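Local coordinates for LytB (Plasmodium falciparum, PDB 4N7B), which reduces (E)-4-hydroxy-3-methylbut-2-enyl diphosphate to isopentenyl and dimethylallyl diphosphate with an iron-sulfur cluster, the last step of the DOXP/MEP route to isoprenoid precursors, at residues A[382-387]-A[441-446]; A[378-383]-A[409-414]; A[338-343]-A[359-364]; A[226-231]-A[480-485]. All coordinates share one frame; numbering follows the deposited sequence.

Interaction 1: residues A[382-387]-A[441-446]; sequences QTTLSM and SSNAKK. With F3S (Fe3-s4 cluster), chain B; SO4 (sulfate ion), chain C.
The sulfate site, where by similarity to relatives the diphosphate of the substrate would bind, is built here from the start of helix 442-452 and the turn that follows strand 377-381. Two backbone N-H groups of the first helical turn grip the ion: Ser-442 N reaches SO4 O3 at 2.8 Å, and Asn-443 N reaches O4. The amide of Asn-443, its CG held between backbone N and carbonyl carbon (chi1 79°), bends back so that ND2 donates to the same SO4 O4 at 3.0 Å. Ser-441 serves as N-cap, its OG taking the N-H of Ala-444.

Across from the helix, Thr-384 sits on the type I turn 382-385 and sends its methyl CG2 to 3.8 Å from Asn-443 CB, the two side chains crossing obliquely. That methyl also lies 3.4 Å from SO4 O4. Further along, Lys-446 lays CG 3.6 Å from Thr-384 O, then its bent chain carries NZ off to Tyr-340 OH. Extended Gln-382 gives a weak bond from NE2 to Thr-384 OG1, while its OE1 accepts from Tyr-340 N. No hydrogen bond joins the two segments; they meet by packing, and the helix dipole together with the N-H donors probably stabilises the anion's charge.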
loop_
_atom_site.group_PDB
_atom_site.type_symbol
_atom_site.label_atom_id
_atom_site.label_comp_id
_atom_site.label_asym_id
_atom_site.label_seq_id
_atom_site.Cartn_x
_atom_site.Cartn_y
_atom_site.Cartn_z
ATOM N N GLN A 382 0.972 5.644 8.653
ATOM C CA GLN A 382 1.145 4.839 7.454
ATOM C C GLN A 382 -0.230 4.579 6.820
ATOM O O GLN A 382 -1.212 4.314 7.518
ATOM C CB GLN A 382 1.802 3.518 7.849
ATOM C CG GLN A 382 2.329 2.669 6.715
ATOM C CD GLN A 382 3.124 1.490 7.231
ATOM O OE1 GLN A 382 3.651 1.537 8.334
ATOM N NE2 GLN A 382 3.199 0.422 6.451
ATOM N N THR A 383 -0.295 4.620 5.495
ATOM C CA THR A 383 -1.578 4.543 4.784
ATOM C C THR A 383 -2.222 3.171 4.815
ATOM O O THR A 383 -3.420 3.048 4.583
ATOM C CB THR A 383 -1.421 4.915 3.301
ATOM O OG1 THR A 383 -0.543 3.979 2.655
ATOM C CG2 THR A 383 -0.854 6.295 3.162
ATOM N N THR A 384 -1.429 2.146 5.107
ATOM C CA THR A 384 -1.845 0.760 4.957
ATOM C C THR A 384 -1.955 -0.030 6.272
ATOM O O THR A 384 -1.957 -1.254 6.258
ATOM C CB THR A 384 -0.836 0.022 4.087
ATOM O OG1 THR A 384 0.480 0.297 4.574
ATOM C CG2 THR A 384 -0.946 0.472 2.629
ATOM N N LEU A 385 -2.090 0.654 7.401
ATOM C CA LEU A 385 -2.172 -0.034 8.683
ATOM C C LEU A 385 -3.453 -0.875 8.823
ATOM O O LEU A 385 -4.421 -0.713 8.079
ATOM C CB LEU A 385 -2.119 0.989 9.817
ATOM C CG LEU A 385 -0.810 1.778 9.910
ATOM C CD1 LEU A 385 -0.851 2.679 11.126
ATOM C CD2 LEU A 385 0.386 0.828 9.977
ATOM N N SER A 386 -3.425 -1.802 9.768
ATOM C CA SER A 386 -4.629 -2.407 10.298
ATOM C C SER A 386 -5.429 -1.315 10.972
ATOM O O SER A 386 -4.890 -0.573 11.789
ATOM C CB SER A 386 -4.254 -3.434 11.364
ATOM O OG SER A 386 -5.362 -3.683 12.205
ATOM N N MET A 387 -6.707 -1.200 10.643
ATOM C CA MET A 387 -7.552 -0.202 11.286
ATOM C C MET A 387 -7.694 -0.517 12.761
ATOM O O MET A 387 -7.847 0.381 13.573
ATOM C CB MET A 387 -8.930 -0.162 10.638
ATOM C CG MET A 387 -8.902 0.316 9.201
ATOM S SD MET A 387 -10.557 0.694 8.589
ATOM C CE MET A 387 -11.211 -0.907 8.360
ATOM N N SER A 441 4.093 -6.976 0.895
ATOM C CA SER A 441 3.051 -5.954 0.989
ATOM C C SER A 441 2.390 -5.855 2.365
ATOM O O SER A 441 1.745 -6.802 2.834
ATOM C CB SER A 441 1.949 -6.197 -0.040
ATOM O OG SER A 441 0.798 -5.462 0.342
ATOM N N SER A 442 2.494 -4.687 2.987
ATOM C CA SER A 442 1.942 -4.504 4.320
ATOM C C SER A 442 0.416 -4.638 4.321
ATOM O O SER A 442 -0.140 -5.326 5.177
ATOM C CB SER A 442 2.397 -3.159 4.913
ATOM O OG SER A 442 1.594 -2.783 6.023
ATOM N N ASN A 443 -0.277 -4.013 3.374
ATOM C CA ASN A 443 -1.737 -4.060 3.414
ATOM C C ASN A 443 -2.257 -5.483 3.190
ATOM O O ASN A 443 -3.308 -5.850 3.714
ATOM C CB ASN A 443 -2.386 -3.063 2.425
ATOM C CG ASN A 443 -2.391 -3.571 0.998
ATOM O OD1 ASN A 443 -3.303 -4.281 0.585
ATOM N ND2 ASN A 443 -1.375 -3.200 0.234
ATOM N N ALA A 444 -1.542 -6.280 2.395
ATOM C CA ALA A 444 -1.882 -7.698 2.247
ATOM C C ALA A 444 -1.787 -8.373 3.612
ATOM O O ALA A 444 -2.718 -9.050 4.060
ATOM C CB ALA A 444 -0.938 -8.392 1.262
ATOM N N LYS A 445 -0.662 -8.172 4.288
ATOM C CA LYS A 445 -0.469 -8.805 5.582
ATOM C C LYS A 445 -1.529 -8.354 6.566
ATOM O O LYS A 445 -1.968 -9.141 7.409
ATOM C CB LYS A 445 0.936 -8.521 6.112
ATOM C CG LYS A 445 1.986 -9.379 5.405
ATOM C CD LYS A 445 3.387 -9.142 5.941
ATOM C CE LYS A 445 3.919 -7.800 5.512
ATOM N NZ LYS A 445 5.376 -7.689 5.836
ATOM N N LYS A 446 -1.980 -7.106 6.442
ATOM C CA LYS A 446 -2.984 -6.589 7.377
ATOM C C LYS A 446 -4.365 -7.163 7.074
ATOM O O LYS A 446 -5.234 -7.214 7.953
ATOM C CB LYS A 446 -2.999 -5.054 7.407
ATOM C CG LYS A 446 -1.655 -4.443 7.798
ATOM C CD LYS A 446 -1.196 -4.953 9.159
ATOM C CE LYS A 446 0.319 -4.808 9.343
ATOM N NZ LYS A 446 0.801 -5.605 10.544
HETATM FE FE1 F3S B . -3.035 2.298 -2.929
HETATM FE FE3 F3S B . -2.334 4.860 -2.481
HETATM FE FE4 F3S B . -3.641 3.410 -0.634
HETATM S S1 F3S B . -1.092 3.239 -3.305
HETATM S S2 F3S B . -3.016 1.296 -0.941
HETATM S S3 F3S B . -4.365 4.056 -2.620
HETATM S S4 F3S B . -2.036 4.872 -0.283
HETATM S S SO4 C . 2.310 -1.771 0.913
HETATM O O1 SO4 C . 2.582 -0.341 0.918
HETATM O O2 SO4 C . 2.262 -2.266 -0.466
HETATM O O3 SO4 C . 3.401 -2.415 1.641
HETATM O O4 SO4 C . 1.042 -2.112 1.583
#

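Interaction 2: residues A[378-383]-A[409-414]; sequences FYVTQT and SGSICY. With F3S (Fe3-s4 cluster), chain B.
Ser-411 is directed toward the end of strand 377-381, with OG anti to its own carbonyl carbon (chi1 -55°), and so accepts the N-H of Thr-381 at OG, 3.2 Å away. Thr-381 answers from the other segment: its OG1, between backbone N and carbonyl carbon, lies 3.2 Å from Ser-411 CB and reaches forward to donate to Gln-382 O from above that carbonyl plane. The same OG1 accepts from a water that Ser-411 N also holds. Ile-412 crosses Thr-381 obliquely, its CG1 3.6 Å from Thr-381 OG1.

Two residues on, Thr-383 O takes the N-H of Cys-413 in the carbonyl plane, on a lone pair, at 3.1 Å, with the CA-H of Ile-412 adding a contact to the same oxygen. This fixes the backbone of Cys-413, whose SG binds F3S FE4 at 2.3 Å. Thr-383 turns OG1 to 3.4 Å from F3S S4 and bonds Glu-345, the probable proton donor.

The contact thus joins the C-terminal end of strand 377-381 to the start of helix 414-427. Helix 316-329 packs on Val-380 and Cys-413, whereas Cys-390 of helix 387-400 touches both Thr-381 and Ile-412.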
loop_
_atom_site.group_PDB
_atom_site.type_symbol
_atom_site.label_atom_id
_atom_site.label_comp_id
_atom_site.label_asym_id
_atom_site.label_seq_id
_atom_site.Cartn_x
_atom_site.Cartn_y
_atom_site.Cartn_z
ATOM N N PHE A 378 0.812 16.686 16.469
ATOM C CA PHE A 378 -0.003 16.294 15.341
ATOM C C PHE A 378 0.424 14.881 14.998
ATOM O O PHE A 378 1.624 14.597 14.928
ATOM C CB PHE A 378 0.287 17.216 14.165
ATOM C CG PHE A 378 -0.729 17.137 13.043
ATOM C CD1 PHE A 378 -1.906 17.874 13.099
ATOM C CD2 PHE A 378 -0.493 16.352 11.921
ATOM C CE1 PHE A 378 -2.833 17.822 12.065
ATOM C CE2 PHE A 378 -1.422 16.301 10.875
ATOM C CZ PHE A 378 -2.587 17.032 10.952
ATOM N N TYR A 379 -0.532 13.984 14.808
ATOM C CA TYR A 379 -0.176 12.645 14.424
ATOM C C TYR A 379 -0.670 12.315 13.038
ATOM O O TYR A 379 -1.624 12.883 12.531
ATOM C CB TYR A 379 -0.657 11.605 15.446
ATOM C CG TYR A 379 -2.115 11.167 15.345
ATOM C CD1 TYR A 379 -2.507 10.183 14.444
ATOM C CD2 TYR A 379 -3.091 11.711 16.186
ATOM C CE1 TYR A 379 -3.826 9.771 14.361
ATOM C CE2 TYR A 379 -4.411 11.300 16.111
ATOM C CZ TYR A 379 -4.771 10.331 15.192
ATOM O OH TYR A 379 -6.081 9.912 15.094
ATOM N N VAL A 380 -0.011 11.334 12.458
ATOM C CA VAL A 380 -0.212 10.966 11.090
ATOM C C VAL A 380 0.080 9.464 11.081
ATOM O O VAL A 380 0.686 8.963 12.036
ATOM C CB VAL A 380 0.745 11.837 10.245
ATOM C CG1 VAL A 380 1.750 11.018 9.491
ATOM C CG2 VAL A 380 -0.036 12.754 9.362
ATOM N N THR A 381 -0.343 8.728 10.053
ATOM C CA THR A 381 -0.095 7.289 10.031
ATOM C C THR A 381 0.324 6.798 8.656
ATOM O O THR A 381 0.071 7.439 7.632
ATOM C CB THR A 381 -1.326 6.447 10.507
ATOM O OG1 THR A 381 -2.268 6.270 9.447
ATOM C CG2 THR A 381 -2.024 7.106 11.663
ATOM N N GLN A 382 0.972 5.644 8.653
ATOM C CA GLN A 382 1.145 4.839 7.454
ATOM C C GLN A 382 -0.230 4.579 6.820
ATOM O O GLN A 382 -1.212 4.314 7.518
ATOM C CB GLN A 382 1.802 3.518 7.849
ATOM C CG GLN A 382 2.329 2.669 6.715
ATOM C CD GLN A 382 3.124 1.490 7.231
ATOM O OE1 GLN A 382 3.651 1.537 8.334
ATOM N NE2 GLN A 382 3.199 0.422 6.451
ATOM N N THR A 383 -0.295 4.620 5.495
ATOM C CA THR A 383 -1.578 4.543 4.784
ATOM C C THR A 383 -2.222 3.171 4.815
ATOM O O THR A 383 -3.420 3.048 4.583
ATOM C CB THR A 383 -1.421 4.915 3.301
ATOM O OG1 THR A 383 -0.543 3.979 2.655
ATOM C CG2 THR A 383 -0.854 6.295 3.162
ATOM N N SER A 409 -9.689 13.738 7.672
ATOM C CA SER A 409 -10.073 12.547 6.920
ATOM C C SER A 409 -9.228 11.313 7.310
ATOM O O SER A 409 -9.525 10.196 6.883
ATOM C CB SER A 409 -9.992 12.820 5.415
ATOM O OG SER A 409 -8.772 13.444 5.070
ATOM N N GLY A 410 -8.195 11.504 8.132
ATOM C CA GLY A 410 -7.319 10.393 8.489
ATOM C C GLY A 410 -6.235 10.123 7.450
ATOM O O GLY A 410 -6.249 10.713 6.363
ATOM N N SER A 411 -5.308 9.221 7.778
ATOM C CA SER A 411 -4.157 8.905 6.923
ATOM C C SER A 411 -4.335 7.543 6.260
ATOM O O SER A 411 -3.754 7.277 5.197
ATOM C CB SER A 411 -2.857 8.899 7.747
ATOM O OG SER A 411 -2.695 10.123 8.440
ATOM N N ILE A 412 -5.094 6.650 6.891
ATOM C CA ILE A 412 -5.312 5.329 6.306
ATOM C C ILE A 412 -6.203 5.509 5.076
ATOM O O ILE A 412 -7.299 6.071 5.186
ATOM C CB ILE A 412 -5.955 4.366 7.316
ATOM C CG1 ILE A 412 -4.966 4.047 8.439
ATOM C CG2 ILE A 412 -6.373 3.073 6.629
ATOM C CD1 ILE A 412 -5.534 3.139 9.470
ATOM N N CYS A 413 -5.743 5.047 3.907
ATOM C CA CYS A 413 -6.413 5.357 2.626
ATOM C C CYS A 413 -7.708 4.561 2.371
ATOM O O CYS A 413 -7.991 3.542 3.017
ATOM C CB CYS A 413 -5.445 5.124 1.462
ATOM S SG CYS A 413 -5.107 3.390 1.124
ATOM N N TYR A 414 -8.472 5.037 1.394
ATOM C CA TYR A 414 -9.780 4.501 1.088
ATOM C C TYR A 414 -9.643 3.016 0.731
ATOM O O TYR A 414 -10.519 2.206 1.057
ATOM C CB TYR A 414 -10.427 5.313 -0.078
ATOM C CG TYR A 414 -9.858 4.920 -1.404
ATOM C CD1 TYR A 414 -8.601 5.369 -1.806
ATOM C CD2 TYR A 414 -10.536 4.031 -2.230
ATOM C CE1 TYR A 414 -8.060 4.958 -3.010
ATOM C CE2 TYR A 414 -10.006 3.624 -3.429
ATOM C CZ TYR A 414 -8.776 4.081 -3.815
ATOM O OH TYR A 414 -8.260 3.661 -5.007
HETATM FE FE1 F3S B . -3.035 2.298 -2.929
HETATM FE FE3 F3S B . -2.334 4.860 -2.481
HETATM FE FE4 F3S B . -3.641 3.410 -0.634
HETATM S S1 F3S B . -1.092 3.239 -3.305
HETATM S S2 F3S B . -3.016 1.296 -0.941
HETATM S S3 F3S B . -4.365 4.056 -2.620
HETATM S S4 F3S B . -2.036 4.872 -0.283
HETATM O O HOH W 1 -5.171 7.221 10.242
#

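Interaction 3: residues A[338-343]-A[359-364]; sequences IGYKNH and IVENVN. With SO4 (sulfate ion), chain C.
The C-terminal edge of a parallel four-stranded sheet is where this contact lies: strand 334-338 runs beside the outermost strand 357-360, then turns away into the substrate pocket. Ile-338 and Val-360 form the parallel bridge, their side chains lying side by side and pointing the same way, with Ile-338 CG1 3.9 Å from Val-360 CG2. Gly-339 N donates to Val-360 O at 3.0 Å, coming from above the carbonyl plane, and the CA-H of Ile-338 leans on the same oxygen. Helix 387-400 covers this apolar pair through Ile-393.

Past the bridge the polar chains take over. Glu-361, extended beyond CG, sets CB 3.3 Å from Gly-339 O and brings OE1 under the backbone of the 340-343 turn. There Lys-341 N donates to Glu-361 OE1 at 3.2 Å, nearly straight (164°) but from above the carboxylate plane. The same OE1 lies at the edge of the Tyr-340 ring, with the ring and carboxylate planes 67° apart. Lys-341 crosses Glu-361 at about a right angle, CG 3.6 Å from Glu-361 CD. A bend at chi4 (-57°) then drops NZ toward Ile-359 O, a weak bond.

On the far end of the type I turn, closed by His-343 N to Tyr-340 O, His-343 presents NE2 to SO4 O3 at 2.9 Å. Its ND1 accepts the N-H of Glu-345, which fits NE2 being the protonated nitrogen. Lys-341 and Glu-361 do not form a salt bridge, their charged ends being 4.8 Å apart between NZ and OE2, so any attraction is probably a looser electrostatic one; the carboxylate's hydrogen bond goes to the turn's backbone instead.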
loop_
_atom_site.group_PDB
_atom_site.type_symbol
_atom_site.label_atom_id
_atom_site.label_comp_id
_atom_site.label_asym_id
_atom_site.label_seq_id
_atom_site.Cartn_x
_atom_site.Cartn_y
_atom_site.Cartn_z
ATOM N N ILE A 338 2.667 7.157 13.221
ATOM C CA ILE A 338 2.366 5.764 13.560
ATOM C C ILE A 338 2.582 4.872 12.338
ATOM O O ILE A 338 1.920 5.029 11.323
ATOM C CB ILE A 338 0.904 5.615 13.997
ATOM C CG1 ILE A 338 0.572 6.643 15.080
ATOM C CG2 ILE A 338 0.656 4.214 14.497
ATOM C CD1 ILE A 338 -0.856 6.577 15.577
ATOM N N GLY A 339 3.522 3.952 12.410
ATOM C CA GLY A 339 3.777 3.086 11.278
ATOM C C GLY A 339 4.999 2.270 11.591
ATOM O O GLY A 339 5.557 2.421 12.678
ATOM N N TYR A 340 5.426 1.421 10.663
ATOM C CA TYR A 340 6.557 0.527 10.911
ATOM C C TYR A 340 7.872 1.129 10.420
ATOM O O TYR A 340 8.000 1.481 9.250
ATOM C CB TYR A 340 6.290 -0.819 10.247
ATOM C CG TYR A 340 5.076 -1.495 10.835
ATOM C CD1 TYR A 340 5.143 -2.103 12.083
ATOM C CD2 TYR A 340 3.852 -1.483 10.174
ATOM C CE1 TYR A 340 4.039 -2.716 12.648
ATOM C CE2 TYR A 340 2.731 -2.099 10.732
ATOM C CZ TYR A 340 2.836 -2.719 11.972
ATOM O OH TYR A 340 1.743 -3.339 12.543
ATOM N N LYS A 341 8.831 1.247 11.342
ATOM C CA LYS A 341 10.086 1.980 11.127
ATOM C C LYS A 341 10.841 1.656 9.835
ATOM O O LYS A 341 11.486 2.524 9.246
ATOM C CB LYS A 341 11.043 1.718 12.299
ATOM C CG LYS A 341 10.644 2.381 13.602
ATOM C CD LYS A 341 11.753 2.209 14.669
ATOM C CE LYS A 341 11.261 2.590 16.084
ATOM N NZ LYS A 341 10.730 4.000 16.221
ATOM N N ASN A 342 10.780 0.413 9.391
ATOM C CA ASN A 342 11.572 0.018 8.234
ATOM C C ASN A 342 10.763 -0.138 6.941
ATOM O O ASN A 342 11.250 -0.720 5.968
ATOM C CB ASN A 342 12.330 -1.268 8.554
ATOM C CG ASN A 342 13.475 -1.041 9.528
ATOM O OD1 ASN A 342 14.356 -0.211 9.286
ATOM N ND2 ASN A 342 13.457 -1.765 10.643
ATOM N N HIS A 343 9.535 0.374 6.927
ATOM C CA HIS A 343 8.738 0.395 5.699
ATOM C C HIS A 343 9.110 1.631 4.884
ATOM O O HIS A 343 9.155 2.732 5.434
ATOM C CB HIS A 343 7.242 0.413 6.032
ATOM C CG HIS A 343 6.363 0.101 4.863
ATOM N ND1 HIS A 343 6.104 1.019 3.867
ATOM C CD2 HIS A 343 5.684 -1.020 4.523
ATOM C CE1 HIS A 343 5.308 0.478 2.968
ATOM N NE2 HIS A 343 5.037 -0.763 3.340
ATOM N N ILE A 359 8.586 8.362 15.349
ATOM C CA ILE A 359 7.847 7.218 14.861
ATOM C C ILE A 359 7.381 6.332 15.999
ATOM O O ILE A 359 8.169 5.978 16.863
ATOM C CB ILE A 359 8.713 6.373 13.928
ATOM C CG1 ILE A 359 9.128 7.210 12.720
ATOM C CG2 ILE A 359 7.937 5.128 13.480
ATOM C CD1 ILE A 359 10.085 6.508 11.788
ATOM N N VAL A 360 6.109 5.945 15.994
ATOM C CA VAL A 360 5.679 4.904 16.918
ATOM C C VAL A 360 5.159 3.689 16.159
ATOM O O VAL A 360 4.301 3.809 15.288
ATOM C CB VAL A 360 4.650 5.421 17.971
ATOM C CG1 VAL A 360 4.938 6.871 18.319
ATOM C CG2 VAL A 360 3.253 5.259 17.502
ATOM N N GLU A 361 5.713 2.515 16.457
ATOM C CA GLU A 361 5.191 1.294 15.852
ATOM C C GLU A 361 4.374 0.463 16.827
ATOM O O GLU A 361 3.742 -0.520 16.434
ATOM C CB GLU A 361 6.291 0.438 15.213
ATOM C CG GLU A 361 7.667 0.656 15.718
ATOM C CD GLU A 361 8.677 -0.285 15.065
ATOM O OE1 GLU A 361 8.469 -0.673 13.894
ATOM O OE2 GLU A 361 9.680 -0.641 15.730
ATOM N N ASN A 362 4.366 0.862 18.092
ATOM C CA ASN A 362 3.664 0.099 19.118
ATOM C C ASN A 362 3.364 0.954 20.329
ATOM O O ASN A 362 3.769 2.119 20.382
ATOM C CB ASN A 362 4.493 -1.110 19.550
ATOM C CG ASN A 362 5.881 -0.716 20.065
ATOM O OD1 ASN A 362 6.021 0.194 20.893
ATOM N ND2 ASN A 362 6.913 -1.387 19.560
ATOM N N VAL A 363 2.688 0.378 21.319
ATOM C CA VAL A 363 2.312 1.149 22.500
ATOM C C VAL A 363 3.495 1.380 23.458
ATOM O O VAL A 363 3.437 2.260 24.315
ATOM C CB VAL A 363 1.178 0.466 23.290
ATOM C CG1 VAL A 363 -0.054 0.287 22.417
ATOM C CG2 VAL A 363 1.669 -0.873 23.885
ATOM N N ASN A 364 4.549 0.572 23.353
ATOM C CA ASN A 364 5.746 0.821 24.147
ATOM C C ASN A 364 6.278 2.212 23.732
ATOM O O ASN A 364 6.564 3.059 24.580
ATOM C CB ASN A 364 6.803 -0.271 23.922
ATOM C CG ASN A 364 6.554 -1.566 24.762
ATOM O OD1 ASN A 364 5.600 -1.660 25.541
ATOM N ND2 ASN A 364 7.434 -2.567 24.584
HETATM S S SO4 C . 2.310 -1.771 0.913
HETATM O O1 SO4 C . 2.582 -0.341 0.918
HETATM O O2 SO4 C . 2.262 -2.266 -0.466
HETATM O O3 SO4 C . 3.401 -2.415 1.641
HETATM O O4 SO4 C . 1.042 -2.112 1.583
#

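Interaction 4: residues A[226-231]-A[480-485]; sequences NPRGFC and LTSAAS. With F3S (Fe3-s4 cluster), chain B.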
loop_
_atom_site.group_PDB
_atom_site.type_symbol
_atom_site.label_atom_id
_atom_site.label_comp_id
_atom_site.label_asym_id
_atom_site.label_seq_id
_atom_site.Cartn_x
_atom_site.Cartn_y
_atom_site.Cartn_z
ATOM N N ASN A 226 -15.470 -8.129 -3.054
ATOM C CA ASN A 226 -15.235 -6.876 -3.719
ATOM C C ASN A 226 -15.594 -5.824 -2.683
ATOM O O ASN A 226 -16.584 -5.963 -1.975
ATOM C CB ASN A 226 -16.165 -6.792 -4.959
ATOM C CG ASN A 226 -15.768 -5.712 -5.915
ATOM O OD1 ASN A 226 -14.642 -5.708 -6.433
ATOM N ND2 ASN A 226 -16.700 -4.788 -6.191
ATOM N N PRO A 227 -14.801 -4.764 -2.573
ATOM C CA PRO A 227 -13.577 -4.493 -3.325
ATOM C C PRO A 227 -12.368 -5.306 -2.888
ATOM O O PRO A 227 -12.270 -5.760 -1.739
ATOM C CB PRO A 227 -13.327 -3.008 -3.051
ATOM C CG PRO A 227 -13.941 -2.772 -1.737
ATOM C CD PRO A 227 -15.168 -3.643 -1.696
ATOM N N ARG A 228 -11.444 -5.458 -3.838
ATOM C CA ARG A 228 -10.211 -6.187 -3.643
ATOM C C ARG A 228 -9.255 -5.717 -4.705
ATOM O O ARG A 228 -9.653 -4.991 -5.620
ATOM C CB ARG A 228 -10.429 -7.687 -3.852
ATOM C CG ARG A 228 -10.898 -8.035 -5.297
ATOM C CD ARG A 228 -10.974 -9.556 -5.500
ATOM N NE ARG A 228 -11.273 -9.916 -6.877
ATOM C CZ ARG A 228 -12.504 -9.947 -7.390
ATOM N NH1 ARG A 228 -13.549 -9.663 -6.633
ATOM N NH2 ARG A 228 -12.701 -10.265 -8.663
ATOM N N GLY A 229 -8.009 -6.178 -4.636
ATOM C CA GLY A 229 -7.105 -5.997 -5.767
ATOM C C GLY A 229 -6.703 -4.548 -5.998
ATOM O O GLY A 229 -6.832 -3.700 -5.101
ATOM N N PHE A 230 -6.203 -4.275 -7.202
ATOM C CA PHE A 230 -5.571 -2.991 -7.524
ATOM C C PHE A 230 -6.343 -1.785 -6.977
ATOM O O PHE A 230 -7.549 -1.646 -7.178
ATOM C CB PHE A 230 -5.412 -2.822 -9.043
ATOM C CG PHE A 230 -4.188 -3.498 -9.631
ATOM C CD1 PHE A 230 -3.406 -4.352 -8.871
ATOM C CD2 PHE A 230 -3.824 -3.270 -10.951
ATOM C CE1 PHE A 230 -2.293 -4.966 -9.418
ATOM C CE2 PHE A 230 -2.710 -3.875 -11.501
ATOM C CZ PHE A 230 -1.947 -4.727 -10.739
ATOM N N CYS A 231 -5.628 -0.906 -6.285
ATOM C CA CYS A 231 -6.156 0.407 -5.950
ATOM C C CYS A 231 -5.731 1.339 -7.081
ATOM O O CYS A 231 -4.999 0.938 -8.004
ATOM C CB CYS A 231 -5.558 0.877 -4.617
ATOM S SG CYS A 231 -3.763 1.076 -4.744
ATOM N N LEU A 480 -12.475 -15.091 -0.073
ATOM C CA LEU A 480 -11.324 -14.859 -0.950
ATOM C C LEU A 480 -11.201 -13.387 -1.310
ATOM O O LEU A 480 -12.143 -12.802 -1.849
ATOM C CB LEU A 480 -11.423 -15.701 -2.215
ATOM C CG LEU A 480 -10.383 -15.444 -3.304
ATOM C CD1 LEU A 480 -8.980 -15.864 -2.864
ATOM C CD2 LEU A 480 -10.776 -16.183 -4.582
ATOM N N THR A 481 -10.062 -12.780 -0.980
ATOM C CA THR A 481 -9.808 -11.401 -1.364
ATOM C C THR A 481 -8.366 -11.212 -1.827
ATOM O O THR A 481 -7.624 -12.178 -1.953
ATOM C CB THR A 481 -10.131 -10.422 -0.236
ATOM O OG1 THR A 481 -10.035 -9.088 -0.751
ATOM C CG2 THR A 481 -9.177 -10.571 0.893
ATOM N N SER A 482 -7.958 -9.980 -2.081
ATOM C CA SER A 482 -6.620 -9.748 -2.577
ATOM C C SER A 482 -6.180 -8.349 -2.216
ATOM O O SER A 482 -7.005 -7.455 -2.046
ATOM C CB SER A 482 -6.568 -9.948 -4.097
ATOM O OG SER A 482 -7.455 -9.041 -4.732
ATOM N N ALA A 483 -4.870 -8.179 -2.085
ATOM C CA ALA A 483 -4.289 -6.922 -1.655
ATOM C C ALA A 483 -4.329 -5.874 -2.752
ATOM O O ALA A 483 -4.616 -6.176 -3.912
ATOM C CB ALA A 483 -2.868 -7.144 -1.226
ATOM N N ALA A 484 -4.016 -4.642 -2.373
ATOM C CA ALA A 484 -4.116 -3.510 -3.277
ATOM C C ALA A 484 -3.074 -3.529 -4.386
ATOM O O ALA A 484 -3.148 -2.728 -5.314
ATOM C CB ALA A 484 -4.014 -2.198 -2.479
ATOM N N SER A 485 -2.107 -4.433 -4.293
ATOM C CA SER A 485 -1.001 -4.506 -5.251
ATOM C C SER A 485 -1.110 -5.781 -6.080
ATOM O O SER A 485 -0.253 -6.056 -6.912
ATOM C CB SER A 485 0.348 -4.517 -4.518
ATOM O OG SER A 485 0.253 -5.311 -3.315
HETATM FE FE1 F3S B . -3.035 2.298 -2.929
HETATM FE FE3 F3S B . -2.334 4.860 -2.481
HETATM FE FE4 F3S B . -3.641 3.410 -0.634
HETATM S S1 F3S B . -1.092 3.239 -3.305
HETATM S S2 F3S B . -3.016 1.296 -0.941
HETATM S S3 F3S B . -4.365 4.056 -2.620
HETATM S S4 F3S B . -2.036 4.872 -0.283
HETATM O O HOH W 2 -11.306 -7.101 0.594
#
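Arg-228 lays the root of its side chain over Thr-481 and Ser-482, with CB 3.4 Å from Thr-481 OG1 and at the same distance from Ser-482 OG. From there the chain runs extended along Ser-482 OG, and the guanidinium goes on to a salt bridge with Glu-488. A water bridges Pro-227 O and Thr-481 OG1, donating to the first and accepting from the second.

Gly-229 N bonds Ser-482 O at 3.1 Å in an almost straight line (175°), though from well above the carbonyl plane. The glycine packs so closely that its CA-H meets Ala-483 O, while Gly-229 O receives the CA-H of Ala-484. These two segments leave neighbouring strands of the parallel sheet, 221-226 and 477-482, and converge on the iron-sulfur cluster at the strands' C-terminal ends. Cys-231 N donates in plane to a lone pair of Ala-484 O at 3.2 Å. With SG between backbone N and carbonyl carbon (chi1 63°), Cys-231 ligates F3S FE1 at 2.3 Å, and Ala-484 packs beside it, CB 3.9 Å from F3S S2. Phe-230 swings its ring back so that CE1 reaches Ser-485 O at 3.4 Å, the oxygen lying at the ring edge.

From the N terminus, the chain leaves strand 221-226 through 226-231, and interaction 4 does not close until 480-485, enclosing the other three in its long loop. Within it, interaction 3 closes first, linking 338-343 to 359-364 in one four-stranded sheet. Interactions 2 and 1 then both start from the same stretch at the end of strand 377-381, sharing Gln-382 and Thr-383; interaction 2 closes first, at 409-414, and interaction 1 later, at 441-446. Gln-382 connects this pair to interaction 3 through Ile-338 and Tyr-340, while Asn-443 OD1 accepts from Ala-484 N, coupling interactions 1 and 4. Interactions 1, 2 and 4 all touch the cluster; 1 and 3 share the sulfate.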